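Local coordinates for dual specificity protein phosphatase 14 (Homo sapiens, PDB 2WGP) that removes phosphate from tyrosine, serine and threonine residues of proteins, inactivating the MAP kinases ERK, JNK and p38 and dampening T-cell receptor signalling, at residues Leu77-His82 and Arg148-Phe153; Ala27-Ser32 and Ala123-Phe128; Asn57-Ile62 and Tyr72-Leu77. All coordinates share one frame; numbering follows the deposited sequence. Where two conformers were deposited one is given.

Along the chain, contact 2 opens first at 27-32; contact 3 lies wholly within the loop it closes. The chain then runs from contact 3 directly into contact 1 through the shared L77. Contact 2 closes on helix 116-129 before contact 1 closes at the start of helix 151-165, so those two interleave. The centres of contacts 1 and 3 are 14 Å apart and their atoms touch, whereas contact 2 lies 19 Å from each, centre to centre. Contacts 2 and 3 reach the same mixed sheet at its outermost strands, 26-28 and 71-74. Contacts 1 and 3 both lie near the catalytic C110; contact 2 packs sheet against helix on the opposite side of the chain's centre from contact 1.

Contact 1: residues Leu77-His82 and Arg148-Phe153; sequences LADMPH and RPNVGF
N150 makes the hydrogen bond that ties the 77-82 loop to the start of helix 151-165. It is the N-cap residue, and its CG sits in the crowded position between the backbone N and the carbonyl carbon (chi1 75°), which lets the two ends of the amide serve different partners. N150 OD1 takes the backbone N of F153 at 3.0 Å in a nearly straight bond (167°), and it also lies 3.2 Å from P81 CA, where the proline and the amide cross at about a right angle. N150 ND2 reaches the other way and donates to D79 OD1 over 2.9 Å, with 154° at the hydrogen. The donation runs almost within the amide's own plane but meets the carboxylate from above its plane. That same OD1 is also hydrogen-bonded to S115 OG, so two hydrogen bonds hold it and the carboxylate is tied to the phosphate-binding loop that follows C110. D79 is the centre of an inverse gamma turn; in this family the corresponding loop carries the general acid, a role D79 probably plays, and a phosphate ion, probably from the crystallisation liquor, lies close to its side chain. In the first turn of the helix, G152 has no side chain, and P81 O comes to 3.3 Å from G152 CA in a CA-H...O contact. F153 then turns its ring back under the cap: ND2 of N150 stands 3.2 Å above the ring plane, over its centre. The far end of the ring meets oxygens of the other segment. F153 CE2 lies 3.3 Å from M80 O and F153 CE1 3.5 Å from D79 OD1, both approaching obliquely, while A78 O sits at the ring edge, 3.8 Å from F153 CZ. Beyond the loop, R116 and T119 of helix 116-129 pack on the same phenyl group.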
ATOM      1  N   LEU A  77      -8.939  14.206  17.110  1.00 27.76           N
ATOM      2  CA  LEU A  77      -7.973  13.612  16.197  1.00 27.63           C
ATOM      3  C   LEU A  77      -6.924  12.799  16.952  1.00 26.33           C
ATOM      4  O   LEU A  77      -6.576  13.139  18.071  1.00 26.36           O
ATOM      5  CB  LEU A  77      -7.170  14.737  15.514  1.00 28.74           C
ATOM      6  CG  LEU A  77      -7.888  15.740  14.619  1.00 30.85           C
ATOM      7  CD1 LEU A  77      -7.061  17.063  14.564  1.00 33.50           C
ATOM      8  CD2 LEU A  77      -8.125  15.140  13.245  1.00 30.37           C
ATOM      9  N   ALA A  78      -6.399  11.775  16.292  1.00 25.91           N
ATOM     10  CA  ALA A  78      -5.210  11.033  16.721  1.00 25.00           C
ATOM     11  C   ALA A  78      -3.989  11.666  16.063  1.00 25.15           C
ATOM     12  O   ALA A  78      -4.115  12.323  15.033  1.00 24.63           O
ATOM     13  CB  ALA A  78      -5.317   9.587  16.326  1.00 24.84           C
ATOM     14  N   ASP A  79      -2.811  11.493  16.677  1.00 25.28           N
ATOM     15  CA  ASP A  79      -1.567  11.983  16.100  1.00 25.15           C
ATOM     16  C   ASP A  79      -1.020  10.945  15.106  1.00 25.18           C
ATOM     17  O   ASP A  79      -0.050  10.214  15.395  1.00 25.16           O
ATOM     18  CB  ASP A  79      -0.538  12.336  17.188  1.00 25.52           C
ATOM     19  CG  ASP A  79       0.771  12.901  16.614  1.00 23.21           C
ATOM     20  OD1 ASP A  79       0.746  13.382  15.477  1.00 21.32           O
ATOM     21  OD2 ASP A  79       1.842  12.809  17.298  1.00 21.42           O
ATOM     22  N   MET A  80      -1.650  10.901  13.932  1.00 24.67           N
ATOM     23  CA  MET A  80      -1.343   9.907  12.917  1.00 25.69           C
ATOM     24  C   MET A  80      -1.282  10.614  11.564  1.00 25.28           C
ATOM     25  O   MET A  80      -2.021  11.563  11.334  1.00 24.38           O
ATOM     26  CB  MET A  80      -2.420   8.801  12.894  1.00 25.93           C
ATOM     27  CG  MET A  80      -2.450   7.925  14.143  1.00 28.42           C
ATOM     28  SD  MET A  80      -0.923   6.980  14.246  1.00 32.32           S
ATOM     29  CE  MET A  80      -1.172   5.854  12.860  1.00 33.48           C
ATOM     30  N   PRO A  81      -0.387  10.163  10.669  1.00 25.72           N
ATOM     31  CA  PRO A  81      -0.217  10.889   9.392  1.00 25.77           C
ATOM     32  C   PRO A  81      -1.484  10.952   8.525  1.00 25.22           C
ATOM     33  O   PRO A  81      -1.676  11.914   7.790  1.00 25.54           O
ATOM     34  CB  PRO A  81       0.871  10.095   8.679  1.00 25.43           C
ATOM     35  CG  PRO A  81       1.556   9.341   9.751  1.00 28.41           C
ATOM     36  CD  PRO A  81       0.530   9.017  10.764  1.00 26.64           C
ATOM     37  N   HIS A  82      -2.360   9.968   8.632  1.00 24.88           N
ATOM     38  CA  HIS A  82      -3.644  10.015   7.871  1.00 25.28           C
ATOM     39  C   HIS A  82      -4.827  10.646   8.622  1.00 24.84           C
ATOM     40  O   HIS A  82      -5.931  10.707   8.091  1.00 24.45           O
ATOM     41  CB  HIS A  82      -4.000   8.641   7.306  1.00 26.37           C
ATOM     42  CG  HIS A  82      -2.996   8.147   6.317  1.00 29.77           C
ATOM     43  ND1 HIS A  82      -2.365   6.930   6.439  1.00 34.03           N
ATOM     44  CD2 HIS A  82      -2.457   8.743   5.227  1.00 31.95           C
ATOM     45  CE1 HIS A  82      -1.499   6.786   5.451  1.00 35.06           C
ATOM     46  NE2 HIS A  82      -1.533   7.875   4.705  1.00 34.85           N
ATOM     47  N   ARG A 148       7.283  18.933  16.384  1.00 23.55           N
ATOM     48  CA  ARG A 148       7.608  17.958  15.340  1.00 23.88           C
ATOM     49  C   ARG A 148       6.313  17.367  14.752  1.00 23.33           C
ATOM     50  O   ARG A 148       5.960  16.229  15.014  1.00 23.63           O
ATOM     51  CB  ARG A 148       8.490  16.852  15.929  1.00 23.92           C
ATOM     52  CG  ARG A 148       9.147  15.976  14.907  1.00 23.62           C
ATOM     53  CD  ARG A 148      10.476  16.486  14.495  1.00 23.48           C
ATOM     54  NE  ARG A 148      11.155  15.568  13.602  1.00 22.84           N
ATOM     55  CZ  ARG A 148      12.336  15.792  13.033  1.00 22.96           C
ATOM     56  NH1 ARG A 148      12.954  16.939  13.218  1.00 23.16           N
ATOM     57  NH2 ARG A 148      12.895  14.845  12.272  1.00 23.67           N
ATOM     58  N   PRO A 149       5.593  18.159  13.945  1.00 24.21           N
ATOM     59  CA  PRO A 149       4.401  17.634  13.288  1.00 23.71           C
ATOM     60  C   PRO A 149       4.730  16.379  12.507  1.00 23.54           C
ATOM     61  O   PRO A 149       5.844  16.228  11.972  1.00 23.64           O
ATOM     62  CB  PRO A 149       4.009  18.761  12.343  1.00 24.01           C
ATOM     63  CG  PRO A 149       4.489  20.004  13.044  1.00 23.93           C
ATOM     64  CD  PRO A 149       5.810  19.582  13.626  1.00 23.91           C
ATOM     65  N   ASN A 150       3.810  15.431  12.491  1.00 23.07           N
ATOM     66  CA  ASN A 150       4.100  14.193  11.804  1.00 22.49           C
ATOM     67  C   ASN A 150       4.133  14.439  10.287  1.00 22.55           C
ATOM     68  O   ASN A 150       3.749  15.505   9.847  1.00 22.62           O
ATOM     69  CB  ASN A 150       3.160  13.070  12.255  1.00 22.92           C
ATOM     70  CG  ASN A 150       1.771  13.182  11.687  1.00 21.25           C
ATOM     71  OD1 ASN A 150       1.586  13.309  10.479  1.00 23.37           O
ATOM     72  ND2 ASN A 150       0.779  13.060  12.554  1.00 24.90           N
ATOM     73  N   VAL A 151       4.639  13.503   9.483  1.00 23.47           N
ATOM     74  CA  VAL A 151       4.831  13.811   8.044  1.00 23.48           C
ATOM     75  C   VAL A 151       3.532  14.032   7.260  1.00 23.51           C
ATOM     76  O   VAL A 151       3.527  14.815   6.297  1.00 23.49           O
ATOM     77  CB  VAL A 151       5.735  12.792   7.328  1.00 24.03           C
ATOM     78  CG1 VAL A 151       7.170  12.893   7.922  1.00 24.68           C
ATOM     79  CG2 VAL A 151       5.135  11.372   7.410  1.00 25.50           C
ATOM     80  N   GLY A 152       2.445  13.363   7.672  1.00 22.20           N
ATOM     81  CA  GLY A 152       1.130  13.577   7.051  1.00 22.27           C
ATOM     82  C   GLY A 152       0.582  14.968   7.323  1.00 22.39           C
ATOM     83  O   GLY A 152       0.043  15.656   6.420  1.00 22.74           O
ATOM     84  N   PHE A 153       0.760  15.416   8.562  1.00 22.72           N
ATOM     85  CA  PHE A 153       0.408  16.772   8.934  1.00 21.78           C
ATOM     86  C   PHE A 153       1.186  17.788   8.082  1.00 21.80           C
ATOM     87  O   PHE A 153       0.621  18.795   7.664  1.00 20.75           O
ATOM     88  CB  PHE A 153       0.634  17.017  10.440  1.00 22.22           C
ATOM     89  CG  PHE A 153      -0.312  16.250  11.368  1.00 21.89           C
ATOM     90  CD1 PHE A 153      -0.166  16.367  12.747  1.00 23.62           C
ATOM     91  CD2 PHE A 153      -1.348  15.462  10.887  1.00 22.96           C
ATOM     92  CE1 PHE A 153      -1.016  15.715  13.625  1.00 21.74           C
ATOM     93  CE2 PHE A 153      -2.216  14.788  11.769  1.00 23.05           C
ATOM     94  CZ  PHE A 153      -2.044  14.914  13.139  1.00 20.53           C
TER

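Contact 2: residues Ala27-Ser32 and Ala123-Phe128; sequences AQITSS and AYLMKF
Strand 26-28 gives way to a corner at I29, and at that corner the chain meets helix 116-129. Q28 does not touch the helix segment, but its amide helps to fix the turn: Q28 NE2 donates to T30 O over 3.1 Å, approaching from above the carbonyl plane. I29 brings its CG2 branch, which is anti to the backbone N, against the end of L125. That methyl, I29 CG2, sits 3.9 Å from L125 CD1 and 4.0 Å from L125 CD2, so it rests against both prongs of the leucine fork, the two side chains crossing at about a right angle. T30 comes next and presents its methyl as well. With OG1 in the crowded position between N and the carbonyl carbon (chi1 77°), T30 CG2 is left to reach L125 CD2 at 3.8 Å. The same methyl, T30 CG2, lies 4.4 Å from Y124 CE2, at the edge of the phenol ring and near its plane. T30 OG1 is turned back to its own backbone, accepting from S32 N at 3.2 Å to make an ST turn. I29 and T30 together face L33 as a classic beta bulge, which helps bring both side chains around toward the helix. S32 ends the approach with its OG 4.4 Å from Y124 OH, a distance that makes no bond. W139 of helix 133-143 packs on both T30 and L125 and gives its NE1 to I29 O. No hydrogen bond passes between the two segments. Methyl groups at van der Waals distance and a ring edge make up the meeting, while T30 OG1 and T30 O are bonded within the turn and I29 O to W139, so this end of the sheet and the helix are held together by apolar packing.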
ATOM      1  N   ALA A  27       3.686  27.152  26.015  1.00 25.04           N
ATOM      2  CA  ALA A  27       4.476  28.190  25.345  1.00 25.12           C
ATOM      3  C   ALA A  27       3.534  29.196  24.740  1.00 24.97           C
ATOM      4  O   ALA A  27       2.517  28.806  24.151  1.00 24.25           O
ATOM      5  CB  ALA A  27       5.358  27.590  24.252  1.00 25.08           C
ATOM      6  N   GLN A  28       3.888  30.476  24.848  1.00 24.61           N
ATOM      7  CA  GLN A  28       3.144  31.523  24.179  1.00 25.91           C
ATOM      8  C   GLN A  28       3.622  31.700  22.740  1.00 25.54           C
ATOM      9  O   GLN A  28       4.834  31.812  22.485  1.00 25.07           O
ATOM     10  CB  GLN A  28       3.294  32.846  24.924  1.00 26.19           C
ATOM     11  CG  GLN A  28       2.268  33.870  24.471  1.00 27.15           C
ATOM     12  CD  GLN A  28       2.199  35.055  25.399  1.00 29.01           C
ATOM     13  OE1 GLN A  28       3.009  35.199  26.306  1.00 30.21           O
ATOM     14  NE2 GLN A  28       1.214  35.915  25.174  1.00 30.93           N
ATOM     15  N   ILE A  29       2.666  31.719  21.812  1.00 25.34           N
ATOM     16  CA  ILE A  29       2.940  31.924  20.365  1.00 25.73           C
ATOM     17  C   ILE A  29       2.619  33.353  19.933  1.00 25.75           C
ATOM     18  O   ILE A  29       3.409  33.991  19.242  1.00 26.10           O
ATOM     19  CB  ILE A  29       2.116  30.914  19.485  1.00 26.08           C
ATOM     20  CG1 ILE A  29       2.345  29.461  19.950  1.00 25.41           C
ATOM     21  CG2 ILE A  29       2.452  31.069  17.972  1.00 25.42           C
ATOM     22  CD1 ILE A  29       3.796  29.063  20.312  1.00 26.77           C
ATOM     23  N   THR A  30       1.467  33.855  20.358  1.00 26.09           N
ATOM     24  CA  THR A  30       1.095  35.256  20.145  1.00 26.68           C
ATOM     25  C   THR A  30       0.474  35.759  21.436  1.00 27.32           C
ATOM     26  O   THR A  30       0.291  34.977  22.354  1.00 28.24           O
ATOM     27  CB  THR A  30       0.081  35.423  18.987  1.00 25.98           C
ATOM     28  OG1 THR A  30      -1.212  35.032  19.442  1.00 24.89           O
ATOM     29  CG2 THR A  30       0.467  34.584  17.780  1.00 27.15           C
ATOM     30  N   SER A  31       0.099  37.038  21.491  1.00 28.39           N
ATOM     31  CA  SER A  31      -0.592  37.601  22.663  1.00 29.13           C
ATOM     32  C   SER A  31      -1.857  36.822  23.087  1.00 29.11           C
ATOM     33  O   SER A  31      -2.201  36.782  24.272  1.00 30.16           O
ATOM     34  CB  SER A  31      -0.905  39.100  22.450  1.00 30.21           C
ATOM     35  OG  SER A  31      -1.917  39.333  21.465  1.00 33.02           O
ATOM     36  N   SER A  32      -2.518  36.165  22.138  1.00 27.60           N
ATOM     37  CA  SER A  32      -3.777  35.493  22.411  1.00 27.83           C
ATOM     38  C   SER A  32      -3.760  33.992  22.103  1.00 26.61           C
ATOM     39  O   SER A  32      -4.826  33.375  22.004  1.00 26.04           O
ATOM     40  CB  SER A  32      -4.857  36.162  21.571  1.00 28.19           C
ATOM     41  OG  SER A  32      -4.667  35.817  20.215  1.00 30.59           O
ATOM     42  N   ALA A 123      -0.996  26.558  11.201  1.00 23.11           N
ATOM     43  CA  ALA A 123      -2.035  26.888  10.227  1.00 22.70           C
ATOM     44  C   ALA A 123      -2.639  28.274  10.547  1.00 22.58           C
ATOM     45  O   ALA A 123      -2.838  29.094   9.642  1.00 22.06           O
ATOM     46  CB  ALA A 123      -3.117  25.796  10.202  1.00 22.61           C
ATOM     47  N   TYR A 124      -2.901  28.531  11.828  1.00 22.85           N
ATOM     48  CA  TYR A 124      -3.412  29.829  12.299  1.00 23.65           C
ATOM     49  C   TYR A 124      -2.477  31.002  11.950  1.00 23.59           C
ATOM     50  O   TYR A 124      -2.921  32.033  11.433  1.00 23.59           O
ATOM     51  CB  TYR A 124      -3.669  29.800  13.825  1.00 24.63           C
ATOM     52  CG  TYR A 124      -3.876  31.169  14.411  1.00 24.24           C
ATOM     53  CD1 TYR A 124      -5.104  31.838  14.262  1.00 23.98           C
ATOM     54  CD2 TYR A 124      -2.830  31.835  15.066  1.00 25.68           C
ATOM     55  CE1 TYR A 124      -5.296  33.104  14.769  1.00 24.69           C
ATOM     56  CE2 TYR A 124      -3.001  33.127  15.556  1.00 25.31           C
ATOM     57  CZ  TYR A 124      -4.232  33.753  15.415  1.00 25.48           C
ATOM     58  OH  TYR A 124      -4.413  35.008  15.926  1.00 25.93           O
ATOM     59  N   LEU A 125      -1.194  30.835  12.228  1.00 23.10           N
ATOM     60  CA  LEU A 125      -0.184  31.851  11.901  1.00 23.30           C
ATOM     61  C   LEU A 125      -0.144  32.194  10.403  1.00 23.55           C
ATOM     62  O   LEU A 125      -0.049  33.362  10.039  1.00 23.62           O
ATOM     63  CB  LEU A 125       1.201  31.406  12.373  1.00 23.28           C
ATOM     64  CG  LEU A 125       1.481  31.367  13.885  1.00 22.97           C
ATOM     65  CD1 LEU A 125       2.923  30.853  14.121  1.00 23.96           C
ATOM     66  CD2 LEU A 125       1.269  32.741  14.551  1.00 24.27           C
ATOM     67  N   MET A 126      -0.243  31.189   9.539  1.00 23.93           N
ATOM     68  CA  MET A 126      -0.310  31.432   8.112  1.00 24.07           C
ATOM     69  C   MET A 126      -1.563  32.212   7.715  1.00 24.63           C
ATOM     70  O   MET A 126      -1.472  33.187   6.946  1.00 24.17           O
ATOM     71  CB  MET A 126      -0.264  30.134   7.318  1.00 24.71           C
ATOM     72  CG  MET A 126       1.112  29.444   7.306  1.00 24.02           C
ATOM     73  SD  MET A 126       1.231  28.192   6.049  1.00 25.41           S
ATOM     74  CE  MET A 126       0.208  26.876   6.763  1.00 22.81           C
ATOM     75  N   LYS A 127      -2.714  31.798   8.242  1.00 24.08           N
ATOM     76  CA  LYS A 127      -3.979  32.402   7.855  1.00 25.03           C
ATOM     77  C   LYS A 127      -4.161  33.813   8.393  1.00 25.62           C
ATOM     78  O   LYS A 127      -4.627  34.688   7.664  1.00 24.87           O
ATOM     79  CB  LYS A 127      -5.168  31.540   8.272  1.00 25.14           C
ATOM     80  CG  LYS A 127      -6.516  32.069   7.701  1.00 25.90           C
ATOM     81  CD  LYS A 127      -7.696  31.210   8.085  1.00 27.51           C
ATOM     82  CE  LYS A 127      -8.979  31.786   7.464  1.00 27.62           C
ATOM     83  NZ  LYS A 127     -10.083  30.813   7.520  1.00 28.07           N
ATOM     84  N   PHE A 128      -3.804  34.044   9.652  1.00 25.64           N
ATOM     85  CA  PHE A 128      -4.106  35.333  10.282  1.00 25.91           C
ATOM     86  C   PHE A 128      -2.906  36.241  10.565  1.00 26.51           C
ATOM     87  O   PHE A 128      -3.104  37.401  10.909  1.00 26.32           O
ATOM     88  CB  PHE A 128      -4.927  35.107  11.557  1.00 25.71           C
ATOM     89  CG  PHE A 128      -6.347  34.743  11.279  1.00 25.25           C
ATOM     90  CD1 PHE A 128      -7.251  35.715  10.830  1.00 25.65           C
ATOM     91  CD2 PHE A 128      -6.788  33.433  11.441  1.00 25.89           C
ATOM     92  CE1 PHE A 128      -8.553  35.389  10.557  1.00 25.59           C
ATOM     93  CE2 PHE A 128      -8.082  33.105  11.186  1.00 26.16           C
ATOM     94  CZ  PHE A 128      -8.976  34.085  10.739  1.00 26.09           C
TER

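Contact 3: residues Asn57-Ile62 and Tyr72-Leu77; sequences NATIEI and YVKVPL
K74 leaves its strand beside N57, its partner in a parallel bridge, and the two CB atoms point to the same face of the sheet. From CB the chain sets out with CG anti to the backbone N, then bends at chi2 (85°), which carries it along the 57-62 turn. K74 CD passes 3.8 Å from N57 ND2 as it lies alongside that amide. K74 CE comes 3.4 Å from T59 O. At the tip, K74 NZ gives a weak hydrogen bond to I60 O and lies 2.7 Å from I62 O. The ammonium thus ends among carbonyl oxygens of the turn, which would probably stabilise its charge.

The turn is wound tightly around N57: N57 ND2 donates to I62 O at 2.7 Å, and T59 OG1 donates to N57 OD1 at 2.9 Å, in plane on a lone pair. T59 OG1 in turn accepts from I62 N, an ST motif. Backbone bonds fix the register underneath. N57 N meets V73 O nearly along the C=O axis, and V75 N reaches N57 O over 2.8 Å in an almost straight bond (174°); farther on, I60 N makes only a weak bond to L77 O while its side chain packs against P76.

Strand 71-74 is the outermost of the mixed sheet in this chain, and 54-57 lies between it and 106-109, the strand leading to C110. Helix 116-129 covers A58 through L120, helix 89-101 packs on V73 and V75, and V114 and V146 of a neighbouring subunit touch I60, K74 and P76.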
ATOM      1  N   ASN A  57      -8.963  21.486  22.720  1.00 23.74           N
ATOM      2  CA  ASN A  57      -8.431  20.165  23.019  1.00 23.92           C
ATOM      3  C   ASN A  57      -8.317  19.356  21.718  1.00 24.16           C
ATOM      4  O   ASN A  57      -9.299  18.755  21.271  1.00 25.03           O
ATOM      5  CB  ASN A  57      -9.337  19.480  24.044  1.00 24.09           C
ATOM      6  CG  ASN A  57      -8.897  18.095  24.373  1.00 24.38           C
ATOM      7  OD1 ASN A  57      -7.874  17.625  23.863  1.00 27.46           O
ATOM      8  ND2 ASN A  57      -9.660  17.410  25.219  1.00 24.55           N
ATOM      9  N   ALA A  58      -7.122  19.380  21.110  1.00 23.75           N
ATOM     10  CA  ALA A  58      -6.848  18.665  19.846  1.00 24.66           C
ATOM     11  C   ALA A  58      -6.450  17.203  20.061  1.00 24.74           C
ATOM     12  O   ALA A  58      -5.429  16.733  19.529  1.00 26.40           O
ATOM     13  CB  ALA A  58      -5.788  19.405  19.022  1.00 23.40           C
ATOM     14  N   THR A  59      -7.237  16.486  20.857  1.00 24.68           N
ATOM     15  CA  THR A  59      -7.034  15.062  21.073  1.00 25.19           C
ATOM     16  C   THR A  59      -8.354  14.354  21.142  1.00 25.10           C
ATOM     17  O   THR A  59      -9.373  14.945  21.538  1.00 26.47           O
ATOM     18  CB  THR A  59      -6.304  14.744  22.409  1.00 25.71           C
ATOM     19  OG1 THR A  59      -7.221  14.853  23.507  1.00 25.80           O
ATOM     20  CG2 THR A  59      -5.107  15.670  22.619  1.00 26.01           C
ATOM     21  N   ILE A  60      -8.331  13.095  20.734  1.00 24.51           N
ATOM     22  CA  ILE A  60      -9.452  12.215  20.951  0.50 24.14           C
ATOM     23  C   ILE A  60      -9.396  11.680  22.396  1.00 24.08           C
ATOM     24  O   ILE A  60     -10.420  11.585  23.070  1.00 23.93           O
ATOM     25  CB  ILE A  60      -9.481  11.105  19.850  0.50 23.57           C
ATOM     26  CG1 ILE A  60     -10.674  10.157  20.022  0.50 23.27           C
ATOM     27  CG2 ILE A  60      -8.163  10.321  19.790  0.50 23.45           C
ATOM     28  CD1 ILE A  60     -10.956   9.377  18.766  0.50 22.09           C
ATOM     29  N   GLU A  61      -8.183  11.386  22.860  1.00 24.40           N
ATOM     30  CA  GLU A  61      -7.978  10.547  24.023  1.00 24.62           C
ATOM     31  C   GLU A  61      -7.957  11.224  25.392  1.00 25.25           C
ATOM     32  O   GLU A  61      -8.064  10.538  26.410  1.00 24.69           O
ATOM     33  CB  GLU A  61      -6.714   9.680  23.821  1.00 25.12           C
ATOM     34  CG  GLU A  61      -5.334  10.367  24.024  1.00 24.57           C
ATOM     35  CD  GLU A  61      -4.801  11.123  22.802  1.00 25.44           C
ATOM     36  OE1 GLU A  61      -5.533  11.341  21.807  1.00 23.00           O
ATOM     37  OE2 GLU A  61      -3.620  11.536  22.855  1.00 24.64           O
ATOM     38  N   ILE A  62      -7.819  12.546  25.408  1.00 24.91           N
ATOM     39  CA  ILE A  62      -7.892  13.333  26.643  1.00 26.06           C
ATOM     40  C   ILE A  62      -9.287  13.978  26.762  1.00 26.34           C
ATOM     41  O   ILE A  62      -9.691  14.756  25.895  1.00 26.07           O
ATOM     42  CB  ILE A  62      -6.826  14.454  26.698  1.00 26.63           C
ATOM     43  CG1 ILE A  62      -5.435  13.877  26.459  1.00 27.04           C
ATOM     44  CG2 ILE A  62      -6.913  15.255  28.045  1.00 26.05           C
ATOM     45  CD1 ILE A  62      -4.282  14.906  26.615  1.00 29.45           C
ATOM     46  N   TYR A  72     -14.632  25.391  26.011  1.00 27.95           N
ATOM     47  CA  TYR A  72     -13.872  24.241  25.505  1.00 27.28           C
ATOM     48  C   TYR A  72     -14.293  23.896  24.086  1.00 28.17           C
ATOM     49  O   TYR A  72     -15.506  23.879  23.776  1.00 27.40           O
ATOM     50  CB  TYR A  72     -14.089  23.006  26.390  1.00 27.46           C
ATOM     51  CG  TYR A  72     -13.397  23.059  27.714  1.00 27.30           C
ATOM     52  CD1 TYR A  72     -13.959  23.747  28.785  1.00 25.77           C
ATOM     53  CD2 TYR A  72     -12.187  22.414  27.913  1.00 28.26           C
ATOM     54  CE1 TYR A  72     -13.340  23.794  29.997  1.00 26.58           C
ATOM     55  CE2 TYR A  72     -11.543  22.483  29.121  1.00 26.90           C
ATOM     56  CZ  TYR A  72     -12.123  23.170  30.166  1.00 26.07           C
ATOM     57  OH  TYR A  72     -11.504  23.224  31.388  1.00 27.57           O
ATOM     58  N   VAL A  73     -13.296  23.595  23.247  1.00 27.32           N
ATOM     59  CA  VAL A  73     -13.501  23.110  21.880  1.00 27.80           C
ATOM     60  C   VAL A  73     -12.714  21.805  21.683  1.00 26.89           C
ATOM     61  O   VAL A  73     -11.508  21.785  21.805  1.00 25.92           O
ATOM     62  CB  VAL A  73     -13.038  24.134  20.823  1.00 27.83           C
ATOM     63  CG1 VAL A  73     -13.263  23.589  19.399  1.00 28.89           C
ATOM     64  CG2 VAL A  73     -13.757  25.494  21.023  1.00 30.10           C
ATOM     65  N   LYS A  74     -13.418  20.724  21.393  1.00 26.85           N
ATOM     66  CA  LYS A  74     -12.797  19.412  21.188  1.00 26.89           C
ATOM     67  C   LYS A  74     -12.578  19.199  19.693  1.00 26.67           C
ATOM     68  O   LYS A  74     -13.513  19.330  18.898  1.00 26.55           O
ATOM     69  CB  LYS A  74     -13.731  18.344  21.733  1.00 27.78           C
ATOM     70  CG  LYS A  74     -13.303  16.887  21.568  1.00 29.62           C
ATOM     71  CD  LYS A  74     -12.383  16.473  22.712  1.00 31.57           C
ATOM     72  CE  LYS A  74     -12.434  14.981  22.930  1.00 29.69           C
ATOM     73  NZ  LYS A  74     -11.669  14.570  24.123  1.00 27.94           N
ATOM     74  N   VAL A  75     -11.341  18.875  19.330  1.00 26.95           N
ATOM     75  CA  VAL A  75     -10.945  18.494  17.976  1.00 26.82           C
ATOM     76  C   VAL A  75     -10.430  17.032  18.047  1.00 27.12           C
ATOM     77  O   VAL A  75      -9.242  16.797  18.303  1.00 26.16           O
ATOM     78  CB  VAL A  75      -9.871  19.482  17.447  1.00 27.92           C
ATOM     79  CG1 VAL A  75      -9.280  19.040  16.104  1.00 26.73           C
ATOM     80  CG2 VAL A  75     -10.473  20.893  17.379  1.00 27.49           C
ATOM     81  N   PRO A  76     -11.329  16.054  17.822  1.00 25.86           N
ATOM     82  CA  PRO A  76     -11.009  14.686  18.221  1.00 26.83           C
ATOM     83  C   PRO A  76     -10.233  13.904  17.167  1.00 27.06           C
ATOM     84  O   PRO A  76     -10.775  12.984  16.522  1.00 28.20           O
ATOM     85  CB  PRO A  76     -12.391  14.072  18.499  1.00 26.66           C
ATOM     86  CG  PRO A  76     -13.297  14.776  17.604  1.00 26.19           C
ATOM     87  CD  PRO A  76     -12.756  16.174  17.443  1.00 27.00           C
ATOM     88  N   LEU A  77      -8.939  14.206  17.110  1.00 27.76           N
ATOM     89  CA  LEU A  77      -7.973  13.612  16.197  1.00 27.63           C
ATOM     90  C   LEU A  77      -6.924  12.799  16.952  1.00 26.33           C
ATOM     91  O   LEU A  77      -6.576  13.139  18.071  1.00 26.36           O
ATOM     92  CB  LEU A  77      -7.170  14.737  15.514  1.00 28.74           C
ATOM     93  CG  LEU A  77      -7.888  15.740  14.619  1.00 30.85           C
ATOM     94  CD1 LEU A  77      -7.061  17.063  14.564  1.00 33.50           C
ATOM     95  CD2 LEU A  77      -8.125  15.140  13.245  1.00 30.37           C
TER